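Long-range contacts in epsin-2 (Saccharomyces cerevisiae, PDB 6ENR), which binds membranes rich in phosphatidylinositol 3,5- and 4,5-bisphosphate through its ENTH domain and is required for endocytosis and for the localization of actin: residues T27-R32 with Y69-A74; E54-L59 with T78-L83; E107-N112 with I121-A126. All coordinates share one frame; numbering follows the deposited sequence.

Contact 1 of 3, residues T27-R32 with Y69-A74; sequences TANDSR and YWRHVA
Asn-29 packs against Tyr-69, Arg-71 and His-72 where the loop after helix 19-26 of the ENTH domain, an all-helical solenoid, crosses the first turn of helix 70-86. Its CG is anti to the backbone N (chi1 -175°), which carries the amide out over the helix start, and each part of the side chain has its own neighbour. CB rests 3.6 Å from His-72 NE2; ND2 approaches the Tyr-69 ring obliquely, 3.6 Å from CD1, with amide and ring planes 54° apart. OD1 lies beside the Arg-71 aliphatic chain.

The extended stem of Arg-71 runs past the loop, with CD 3.3 Å from Asp-30 O. Trp-70 CZ2 sits over the centre of one face of the Arg-71 guanidinium, while Arg-71 CG lies above the rim of the indole. The loop keeps its own shape: Asn-29 is the centre of an inverse gamma turn, and Asp-30 OD1 accepts from Arg-32 N in an Asx turn while also pairing with Lys-75. Thr-27, whose hydroxyl is bonded to Arg-62, presents its carbonyl to the edge of the His-72 imidazole, O to CD2 being 3.0 Å.

No direct hydrogen bond joins the two segments, and one water takes over that task. It donates to Asn-29 OD1 and accepts from the backbone N of Arg-71 and, at 3.0 Å, from Arg-71 NH1.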
loop_
_atom_site.group_PDB
_atom_site.type_symbol
_atom_site.label_atom_id
_atom_site.label_comp_id
_atom_site.label_asym_id
_atom_site.label_seq_id
_atom_site.Cartn_x
_atom_site.Cartn_y
_atom_site.Cartn_z
ATOM N N THR A 27 9.002 -1.781 0.999
ATOM C CA THR A 27 8.455 -1.997 -0.341
ATOM C C THR A 27 9.503 -2.497 -1.312
ATOM O O THR A 27 9.230 -2.551 -2.502
ATOM C CB THR A 27 7.776 -0.733 -0.857
ATOM O OG1 THR A 27 8.747 0.301 -1.012
ATOM C CG2 THR A 27 6.706 -0.338 0.127
ATOM N N ALA A 28 10.651 -2.946 -0.774
ATOM C CA ALA A 28 11.757 -3.412 -1.571
ATOM C C ALA A 28 11.402 -4.673 -2.378
ATOM O O ALA A 28 10.534 -5.489 -2.012
ATOM C CB ALA A 28 13.019 -3.649 -0.675
ATOM N N ASN A 29 12.114 -4.809 -3.486
ATOM C CA ASN A 29 11.915 -5.901 -4.429
ATOM C C ASN A 29 12.604 -7.142 -3.895
ATOM O O ASN A 29 13.742 -7.465 -4.296
ATOM C CB ASN A 29 12.499 -5.509 -5.845
ATOM C CG ASN A 29 12.208 -6.582 -6.903
ATOM O OD1 ASN A 29 11.296 -7.403 -6.695
ATOM N ND2 ASN A 29 12.971 -6.601 -8.007
ATOM N N ASP A 30 11.970 -7.844 -2.976
ATOM C CA ASP A 30 12.557 -9.052 -2.417
ATOM C C ASP A 30 11.383 -9.771 -1.860
ATOM O O ASP A 30 10.291 -9.225 -1.907
ATOM C CB ASP A 30 13.632 -8.721 -1.359
ATOM C CG ASP A 30 13.078 -8.042 -0.120
ATOM O OD1 ASP A 30 12.054 -8.481 0.396
ATOM O OD2 ASP A 30 13.687 -7.064 0.340
ATOM N N SER A 31 11.544 -11.000 -1.378
ATOM C CA SER A 31 10.413 -11.777 -0.910
ATOM C C SER A 31 9.988 -11.564 0.542
ATOM O O SER A 31 8.997 -12.150 0.935
ATOM C CB SER A 31 10.696 -13.292 -1.100
ATOM O OG SER A 31 11.870 -13.633 -0.394
ATOM N N ARG A 32 10.698 -10.753 1.322
ATOM C CA ARG A 32 10.278 -10.452 2.697
ATOM C C ARG A 32 9.025 -9.611 2.623
ATOM O O ARG A 32 8.966 -8.682 1.831
ATOM C CB ARG A 32 11.325 -9.608 3.442
ATOM C CG ARG A 32 12.494 -10.409 3.903
ATOM C CD ARG A 32 13.669 -9.522 4.264
ATOM N NE ARG A 32 14.910 -10.281 4.102
ATOM C CZ ARG A 32 15.356 -11.235 4.928
ATOM N NH1 ARG A 32 14.666 -11.582 6.011
ATOM N NH2 ARG A 32 16.513 -11.848 4.665
ATOM N N TYR A 69 9.046 -6.037 -11.690
ATOM C CA TYR A 69 9.010 -5.297 -10.422
ATOM C C TYR A 69 7.676 -5.351 -9.676
ATOM O O TYR A 69 7.399 -4.500 -8.811
ATOM C CB TYR A 69 9.542 -3.865 -10.671
ATOM C CG TYR A 69 10.982 -3.935 -11.183
ATOM C CD1 TYR A 69 12.053 -3.982 -10.321
ATOM C CD2 TYR A 69 11.246 -4.015 -12.539
ATOM C CE1 TYR A 69 13.373 -4.074 -10.802
ATOM C CE2 TYR A 69 12.534 -4.129 -13.028
ATOM C CZ TYR A 69 13.598 -4.155 -12.156
ATOM O OH TYR A 69 14.884 -4.245 -12.672
ATOM N N TRP A 70 6.870 -6.351 -9.999
ATOM C CA TRP A 70 5.633 -6.670 -9.270
ATOM C C TRP A 70 5.706 -6.707 -7.747
ATOM O O TRP A 70 4.735 -6.365 -7.082
ATOM C CB TRP A 70 5.024 -7.976 -9.739
ATOM C CG TRP A 70 5.785 -9.221 -9.427
ATOM C CD1 TRP A 70 6.737 -9.848 -10.187
ATOM C CD2 TRP A 70 5.602 -9.991 -8.281
ATOM N NE1 TRP A 70 7.187 -10.966 -9.529
ATOM C CE2 TRP A 70 6.511 -11.083 -8.358
ATOM C CE3 TRP A 70 4.779 -9.850 -7.151
ATOM C CZ2 TRP A 70 6.611 -12.051 -7.362
ATOM C CZ3 TRP A 70 4.886 -10.818 -6.158
ATOM C CH2 TRP A 70 5.790 -11.917 -6.289
ATOM N N ARG A 71 6.849 -7.147 -7.190
ATOM C CA ARG A 71 6.919 -7.147 -5.713
ATOM C C ARG A 71 6.812 -5.715 -5.133
ATOM O O ARG A 71 6.282 -5.573 -4.006
ATOM C CB ARG A 71 8.201 -7.806 -5.231
ATOM C CG ARG A 71 8.269 -9.309 -5.483
ATOM C CD ARG A 71 9.606 -9.882 -5.085
ATOM N NE ARG A 71 9.760 -11.271 -5.453
ATOM C CZ ARG A 71 10.093 -11.746 -6.647
ATOM N NH1 ARG A 71 10.281 -10.967 -7.722
ATOM N NH2 ARG A 71 10.179 -13.064 -6.793
ATOM N N HIS A 72 7.281 -4.686 -5.851
ATOM C CA HIS A 72 7.098 -3.297 -5.392
ATOM C C HIS A 72 5.610 -2.948 -5.209
ATOM O O HIS A 72 5.173 -2.256 -4.260
ATOM C CB HIS A 72 7.659 -2.336 -6.407
ATOM C CG HIS A 72 9.139 -2.209 -6.364
ATOM N ND1 HIS A 72 9.848 -1.621 -7.373
ATOM C CD2 HIS A 72 10.035 -2.541 -5.409
ATOM C CE1 HIS A 72 11.137 -1.616 -7.061
ATOM N NE2 HIS A 72 11.272 -2.151 -5.862
ATOM N N VAL A 73 4.843 -3.389 -6.191
ATOM C CA VAL A 73 3.386 -3.229 -6.153
ATOM C C VAL A 73 2.704 -3.948 -5.027
ATOM O O VAL A 73 1.914 -3.330 -4.302
ATOM C CB VAL A 73 2.802 -3.667 -7.490
ATOM C CG1 VAL A 73 1.307 -3.370 -7.527
ATOM C CG2 VAL A 73 3.578 -3.023 -8.629
ATOM N N ALA A 74 2.954 -5.236 -4.927
ATOM C CA ALA A 74 2.330 -6.078 -3.919
ATOM C C ALA A 74 2.575 -5.540 -2.548
ATOM O O ALA A 74 1.674 -5.375 -1.750
ATOM C CB ALA A 74 2.862 -7.461 -4.045
HETATM O O HOH W 1 9.468 -8.076 -8.220
#

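Contact 2 of 3, residues E54-L59 with T78-L83; sequences EIMDML and TVLDYL
Ile-55, Met-56 and Leu-59 of helix 49-63 face Val-79, Leu-80 and Leu-83 of helix 70-86 in the buried core of the ENTH domain, an illustration of how neighbouring helices of a solenoid share an apolar seam. The short segments run roughly antiparallel but well splayed, their N-to-C directions 142° apart, with axes 11.4 Å from each other at closest, a wide spacing bridged by side-chain ends.

Ile-55 contributes its CG2 branch, which is anti to the backbone N and stands 4.1 Å from Leu-83 CD1. Val-23 and Leu-42 also touch this side chain, tying the seam to helices 19-26 and 36-45. Met-56 leaves its helix at a slant, but its chain is bent at chi2 (-39°) and chi3 (-78°), so that CE swings across to Leu-80 CD1 at 3.8 Å while SD slides past Leu-83. Trp-94 of helix 89-97 touches both Met-56 and Leu-80.

One turn on, Leu-59 is buried most by the opposite segment. Its CD1 meets Val-79 CG1 at 3.7 Å and, tip to tip, Leu-83 CD1 at 3.9 Å; CD2 lies beside the same Val-79 methyl.

Only methyl, methine and thioether groups meet here, all on buried residues, which implies that van der Waals packing and the exclusion of water hold these two helix faces together.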
loop_
_atom_site.group_PDB
_atom_site.type_symbol
_atom_site.label_atom_id
_atom_site.label_comp_id
_atom_site.label_asym_id
_atom_site.label_seq_id
_atom_site.Cartn_x
_atom_site.Cartn_y
_atom_site.Cartn_z
ATOM N N GLU A 54 6.670 11.919 2.314
ATOM C CA GLU A 54 7.681 10.968 1.936
ATOM C C GLU A 54 7.147 9.560 1.705
ATOM O O GLU A 54 7.486 8.900 0.689
ATOM C CB GLU A 54 8.880 10.918 2.913
ATOM C CG GLU A 54 9.905 9.912 2.388
ATOM C CD GLU A 54 10.323 10.211 0.935
ATOM O OE1 GLU A 54 10.613 11.426 0.721
ATOM O OE2 GLU A 54 10.297 9.277 0.022
ATOM N N ILE A 55 6.286 9.135 2.603
ATOM C CA ILE A 55 5.744 7.803 2.526
ATOM C C ILE A 55 4.942 7.639 1.231
ATOM O O ILE A 55 5.171 6.676 0.470
ATOM C CB ILE A 55 4.866 7.494 3.755
ATOM C CG1 ILE A 55 5.774 7.406 5.009
ATOM C CG2 ILE A 55 4.178 6.166 3.575
ATOM C CD1 ILE A 55 5.020 7.471 6.286
ATOM N N MET A 56 4.019 8.561 1.011
ATOM C CA MET A 56 3.085 8.511 -0.146
ATOM C C MET A 56 3.814 8.737 -1.440
ATOM O O MET A 56 3.447 8.167 -2.460
ATOM C CB MET A 56 1.928 9.484 0.081
ATOM C CG MET A 56 1.058 9.309 1.333
ATOM S SD MET A 56 0.664 7.569 1.839
ATOM C CE MET A 56 -0.613 7.180 0.675
ATOM N N ASP A 57 4.903 9.529 -1.425
ATOM C CA ASP A 57 5.733 9.710 -2.622
ATOM C C ASP A 57 6.294 8.370 -3.099
ATOM O O ASP A 57 6.244 8.028 -4.332
ATOM C CB ASP A 57 6.857 10.679 -2.373
ATOM C CG ASP A 57 7.526 11.169 -3.659
ATOM O OD1 ASP A 57 6.850 11.661 -4.591
ATOM O OD2 ASP A 57 8.719 11.103 -3.687
ATOM N N MET A 58 6.867 7.628 -2.163
ATOM C CA MET A 58 7.429 6.336 -2.474
ATOM C C MET A 58 6.386 5.320 -2.836
ATOM O O MET A 58 6.596 4.475 -3.757
ATOM C CB MET A 58 8.248 5.779 -1.298
ATOM C CG MET A 58 8.908 4.423 -1.582
ATOM S SD MET A 58 9.893 4.368 -3.106
ATOM C CE MET A 58 11.090 5.618 -2.608
ATOM N N LEU A 59 5.283 5.325 -2.101
ATOM C CA LEU A 59 4.202 4.409 -2.448
ATOM C C LEU A 59 3.600 4.690 -3.829
ATOM O O LEU A 59 3.293 3.767 -4.600
ATOM C CB LEU A 59 3.147 4.376 -1.381
ATOM C CG LEU A 59 3.522 3.899 0.005
ATOM C CD1 LEU A 59 2.370 4.046 0.984
ATOM C CD2 LEU A 59 3.972 2.434 -0.076
ATOM N N THR A 78 0.230 -3.731 0.340
ATOM C CA THR A 78 0.118 -4.156 1.753
ATOM C C THR A 78 0.214 -2.947 2.680
ATOM O O THR A 78 -0.552 -2.829 3.699
ATOM C CB THR A 78 1.205 -5.185 2.115
ATOM O OG1 THR A 78 1.071 -6.317 1.221
ATOM C CG2 THR A 78 1.032 -5.690 3.585
ATOM N N VAL A 79 1.211 -2.085 2.394
ATOM C CA VAL A 79 1.404 -0.824 3.176
ATOM C C VAL A 79 0.176 0.018 3.093
ATOM O O VAL A 79 -0.295 0.545 4.088
ATOM C CB VAL A 79 2.720 -0.050 2.759
ATOM C CG1 VAL A 79 2.779 1.303 3.405
ATOM C CG2 VAL A 79 3.956 -0.838 3.035
ATOM N N LEU A 80 -0.406 0.151 1.885
ATOM C CA LEU A 80 -1.537 1.024 1.750
ATOM C C LEU A 80 -2.760 0.485 2.559
ATOM O O LEU A 80 -3.450 1.226 3.265
ATOM C CB LEU A 80 -1.803 1.190 0.270
ATOM C CG LEU A 80 -2.493 2.386 -0.265
ATOM C CD1 LEU A 80 -1.921 3.684 0.284
ATOM C CD2 LEU A 80 -2.499 2.307 -1.790
ATOM N N ASP A 81 -2.952 -0.818 2.441
ATOM C CA ASP A 81 -4.004 -1.512 3.112
ATOM C C ASP A 81 -3.907 -1.255 4.620
ATOM O O ASP A 81 -4.938 -1.032 5.265
ATOM C CB ASP A 81 -3.906 -3.040 2.833
ATOM C CG ASP A 81 -5.241 -3.772 2.956
ATOM O OD1 ASP A 81 -6.275 -3.178 2.633
ATOM O OD2 ASP A 81 -5.272 -4.964 3.332
ATOM N N TYR A 82 -2.692 -1.269 5.181
ATOM C CA TYR A 82 -2.469 -1.022 6.602
ATOM C C TYR A 82 -2.729 0.454 6.934
ATOM O O TYR A 82 -3.447 0.766 7.855
ATOM C CB TYR A 82 -1.046 -1.433 7.022
ATOM C CG TYR A 82 -0.851 -1.485 8.503
ATOM C CD1 TYR A 82 -1.113 -2.673 9.215
ATOM C CD2 TYR A 82 -0.401 -0.391 9.206
ATOM C CE1 TYR A 82 -0.929 -2.742 10.611
ATOM C CE2 TYR A 82 -0.273 -0.432 10.573
ATOM C CZ TYR A 82 -0.547 -1.644 11.259
ATOM O OH TYR A 82 -0.421 -1.659 12.577
ATOM N N LEU A 83 -2.196 1.369 6.121
ATOM C CA LEU A 83 -2.372 2.786 6.393
ATOM C C LEU A 83 -3.826 3.237 6.377
ATOM O O LEU A 83 -4.240 4.129 7.142
ATOM C CB LEU A 83 -1.530 3.598 5.408
ATOM C CG LEU A 83 -0.031 3.529 5.544
ATOM C CD1 LEU A 83 0.588 4.363 4.447
ATOM C CD2 LEU A 83 0.486 3.912 6.915
#

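Contact 3 of 3, residues E107-N112 with I121-A126; sequences EFRHEN and IIRVKA
The guanidinium groups of Arg-109 and Arg-123 lie flat on one another, their planes 5° apart and their centres separated by 3.5 Å. Arg-109 NH1 sits over the centre of the Arg-123 group, whereas Arg-123 CZ falls toward the rim of the Arg-109 face, an offset stack of two like-charged groups. At the edge of the Arg-123 plane comes Phe-108 O, held by NH1 at 2.9 Å in a nearly straight bond (N-H...O 165°) that lies almost in the guanidinium plane.

Two like charges this close would be expected to repel, and nearby acceptors probably offset part of that. Arg-123 NH2 forms a salt bridge with Asp-117, so a carbonyl and a carboxylate both engage this group. Arg-109 NE makes a weak bond back to Glu-107 O, its chain folded at chi2 (-77°) to bring the group round over its partner. A bend at chi3 of Arg-123 turns that guanidinium to the loop, and Arg-123 CG passes 3.3 Å from Phe-108 O.

Beneath this polar layer the contact is apolar. Phe-108 CD2 comes obliquely to within 3.7 Å of Ile-122 CD1, while Phe-108 CB faces Ile-122 CG2. Trp-70 touches the Phe-108 ring, and Ala-74 and Leu-77 touch Ile-122, so helix 70-86 backs both residues.

The arrangement is an arginine-arginine stack on the surface of the ENTH domain, in which the connection following helix 99-105 is fastened alongside helix 120-134 of the helical solenoid.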
loop_
_atom_site.group_PDB
_atom_site.type_symbol
_atom_site.label_atom_id
_atom_site.label_comp_id
_atom_site.label_asym_id
_atom_site.label_seq_id
_atom_site.Cartn_x
_atom_site.Cartn_y
_atom_site.Cartn_z
ATOM N N GLU A 107 -6.576 -5.458 -12.129
ATOM C CA GLU A 107 -6.322 -6.295 -13.338
ATOM C C GLU A 107 -4.835 -6.426 -13.640
ATOM O O GLU A 107 -4.490 -6.877 -14.747
ATOM C CB GLU A 107 -7.049 -5.698 -14.576
ATOM C CG GLU A 107 -8.599 -5.469 -14.547
ATOM C CD GLU A 107 -9.170 -4.682 -15.858
ATOM O OE1 GLU A 107 -8.347 -4.109 -16.678
ATOM O OE2 GLU A 107 -10.453 -4.625 -16.112
ATOM N N PHE A 108 -3.955 -6.162 -12.649
ATOM C CA PHE A 108 -2.510 -6.283 -12.826
ATOM C C PHE A 108 -2.154 -7.723 -13.154
ATOM O O PHE A 108 -2.533 -8.683 -12.377
ATOM C CB PHE A 108 -1.788 -5.878 -11.512
ATOM C CG PHE A 108 -0.287 -5.897 -11.592
ATOM C CD1 PHE A 108 0.401 -4.743 -11.908
ATOM C CD2 PHE A 108 0.447 -7.085 -11.320
ATOM C CE1 PHE A 108 1.754 -4.740 -11.895
ATOM C CE2 PHE A 108 1.810 -7.113 -11.430
ATOM C CZ PHE A 108 2.465 -5.943 -11.744
ATOM N N ARG A 109 -1.379 -7.870 -14.210
ATOM C CA ARG A 109 -0.867 -9.148 -14.704
ATOM C C ARG A 109 0.651 -9.150 -14.733
ATOM O O ARG A 109 1.299 -8.227 -15.234
ATOM C CB ARG A 109 -1.394 -9.345 -16.156
ATOM C CG ARG A 109 -2.919 -9.122 -16.302
ATOM C CD ARG A 109 -3.636 -10.307 -15.771
ATOM N NE ARG A 109 -5.032 -10.213 -15.391
ATOM C CZ ARG A 109 -5.753 -11.270 -15.080
ATOM N NH1 ARG A 109 -5.232 -12.482 -15.156
ATOM N NH2 ARG A 109 -6.994 -11.146 -14.709
ATOM N N HIS A 110 1.262 -10.196 -14.256
ATOM C CA HIS A 110 2.628 -10.516 -14.604
ATOM C C HIS A 110 2.754 -12.049 -14.543
ATOM O O HIS A 110 2.501 -12.589 -13.500
ATOM C CB HIS A 110 3.646 -9.887 -13.661
ATOM C CG HIS A 110 5.055 -10.253 -14.009
ATOM N ND1 HIS A 110 5.680 -9.771 -15.136
ATOM C CD2 HIS A 110 5.954 -11.065 -13.402
ATOM C CE1 HIS A 110 6.898 -10.296 -15.231
ATOM N NE2 HIS A 110 7.082 -11.098 -14.203
ATOM N N GLU A 111 3.069 -12.668 -15.669
ATOM C CA GLU A 111 3.367 -14.090 -15.814
ATOM C C GLU A 111 4.888 -14.121 -15.842
ATOM O O GLU A 111 5.487 -13.432 -16.650
ATOM C CB GLU A 111 2.922 -14.644 -17.146
ATOM C CG GLU A 111 1.457 -14.854 -17.411
ATOM C CD GLU A 111 1.251 -15.637 -18.714
ATOM O OE1 GLU A 111 0.525 -15.111 -19.612
ATOM O OE2 GLU A 111 1.834 -16.770 -18.857
ATOM N N ASN A 112 5.501 -14.896 -14.974
ATOM C CA ASN A 112 6.938 -15.120 -15.039
ATOM C C ASN A 112 7.243 -16.041 -16.211
ATOM O O ASN A 112 6.347 -16.491 -16.928
ATOM C CB ASN A 112 7.472 -15.577 -13.695
ATOM C CG ASN A 112 7.241 -17.065 -13.401
ATOM O OD1 ASN A 112 6.659 -17.801 -14.183
ATOM N ND2 ASN A 112 7.732 -17.508 -12.233
ATOM N N ILE A 121 -2.184 -12.322 -6.393
ATOM C CA ILE A 121 -2.391 -11.759 -5.068
ATOM C C ILE A 121 -2.563 -10.235 -5.062
ATOM O O ILE A 121 -3.301 -9.722 -4.268
ATOM C CB ILE A 121 -1.302 -12.201 -4.045
ATOM C CG1 ILE A 121 -1.620 -11.644 -2.654
ATOM C CG2 ILE A 121 0.119 -11.805 -4.428
ATOM C CD1 ILE A 121 -2.964 -12.104 -2.138
ATOM N N ILE A 122 -1.864 -9.523 -5.921
ATOM C CA ILE A 122 -2.113 -8.111 -6.104
ATOM C C ILE A 122 -3.592 -7.787 -6.474
ATOM O O ILE A 122 -4.206 -6.836 -5.989
ATOM C CB ILE A 122 -1.202 -7.554 -7.185
ATOM C CG1 ILE A 122 0.237 -7.435 -6.651
ATOM C CG2 ILE A 122 -1.637 -6.184 -7.594
ATOM C CD1 ILE A 122 1.254 -7.341 -7.720
ATOM N N ARG A 123 -4.094 -8.543 -7.420
ATOM C CA ARG A 123 -5.495 -8.412 -7.856
ATOM C C ARG A 123 -6.406 -8.603 -6.714
ATOM O O ARG A 123 -7.366 -7.834 -6.503
ATOM C CB ARG A 123 -5.795 -9.394 -8.933
ATOM C CG ARG A 123 -4.984 -9.099 -10.181
ATOM C CD ARG A 123 -5.603 -9.703 -11.472
ATOM N NE ARG A 123 -5.620 -11.169 -11.442
ATOM C CZ ARG A 123 -4.614 -11.967 -11.841
ATOM N NH1 ARG A 123 -3.438 -11.465 -12.248
ATOM N NH2 ARG A 123 -4.747 -13.284 -11.751
ATOM N N VAL A 124 -6.113 -9.634 -5.962
ATOM C CA VAL A 124 -6.965 -9.950 -4.802
ATOM C C VAL A 124 -7.012 -8.757 -3.842
ATOM O O VAL A 124 -8.120 -8.290 -3.525
ATOM C CB VAL A 124 -6.553 -11.249 -4.112
ATOM C CG1 VAL A 124 -7.318 -11.422 -2.805
ATOM C CG2 VAL A 124 -6.861 -12.414 -5.025
ATOM N N LYS A 125 -5.832 -8.252 -3.487
ATOM C CA LYS A 125 -5.722 -7.158 -2.500
ATOM C C LYS A 125 -6.301 -5.849 -3.055
ATOM O O LYS A 125 -6.910 -5.090 -2.333
ATOM C CB LYS A 125 -4.289 -6.790 -2.193
ATOM C CG LYS A 125 -3.290 -7.779 -1.721
ATOM C CD LYS A 125 -1.861 -7.144 -1.938
ATOM C CE LYS A 125 -0.755 -7.694 -1.027
ATOM N NZ LYS A 125 -1.182 -7.665 0.467
ATOM N N ALA A 126 -5.997 -5.544 -4.301
ATOM C CA ALA A 126 -6.458 -4.316 -4.902
ATOM C C ALA A 126 -8.008 -4.384 -4.945
ATOM O O ALA A 126 -8.681 -3.405 -4.571
ATOM C CB ALA A 126 -5.914 -4.158 -6.280
#

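In the fold
Helix 70-86 unites the three contacts: its start serves contact 1, its middle serves contact 2, and contact 3 packs against it from outside, through Trp-70, Ala-74 and Thr-78. Contacts 1 and 2, with centres about 13 Å apart, join through Thr-27, whose CG2 packs 3.9 Å from Leu-59 CD2, so one residue of the loop reaches the core seam. Contact 3 lies about 12 Å from contact 1, centre to centre, and meets it where Trp-70 CD1 is 3.5 Å from His-110 CD2. Between contacts 2 and 3, about 18 Å apart by centres, Lys-125 NZ and Thr-78 OG1 form a probable hydrogen bond of 2.7 Å. Together they illustrate an apolar interior with more polar margins.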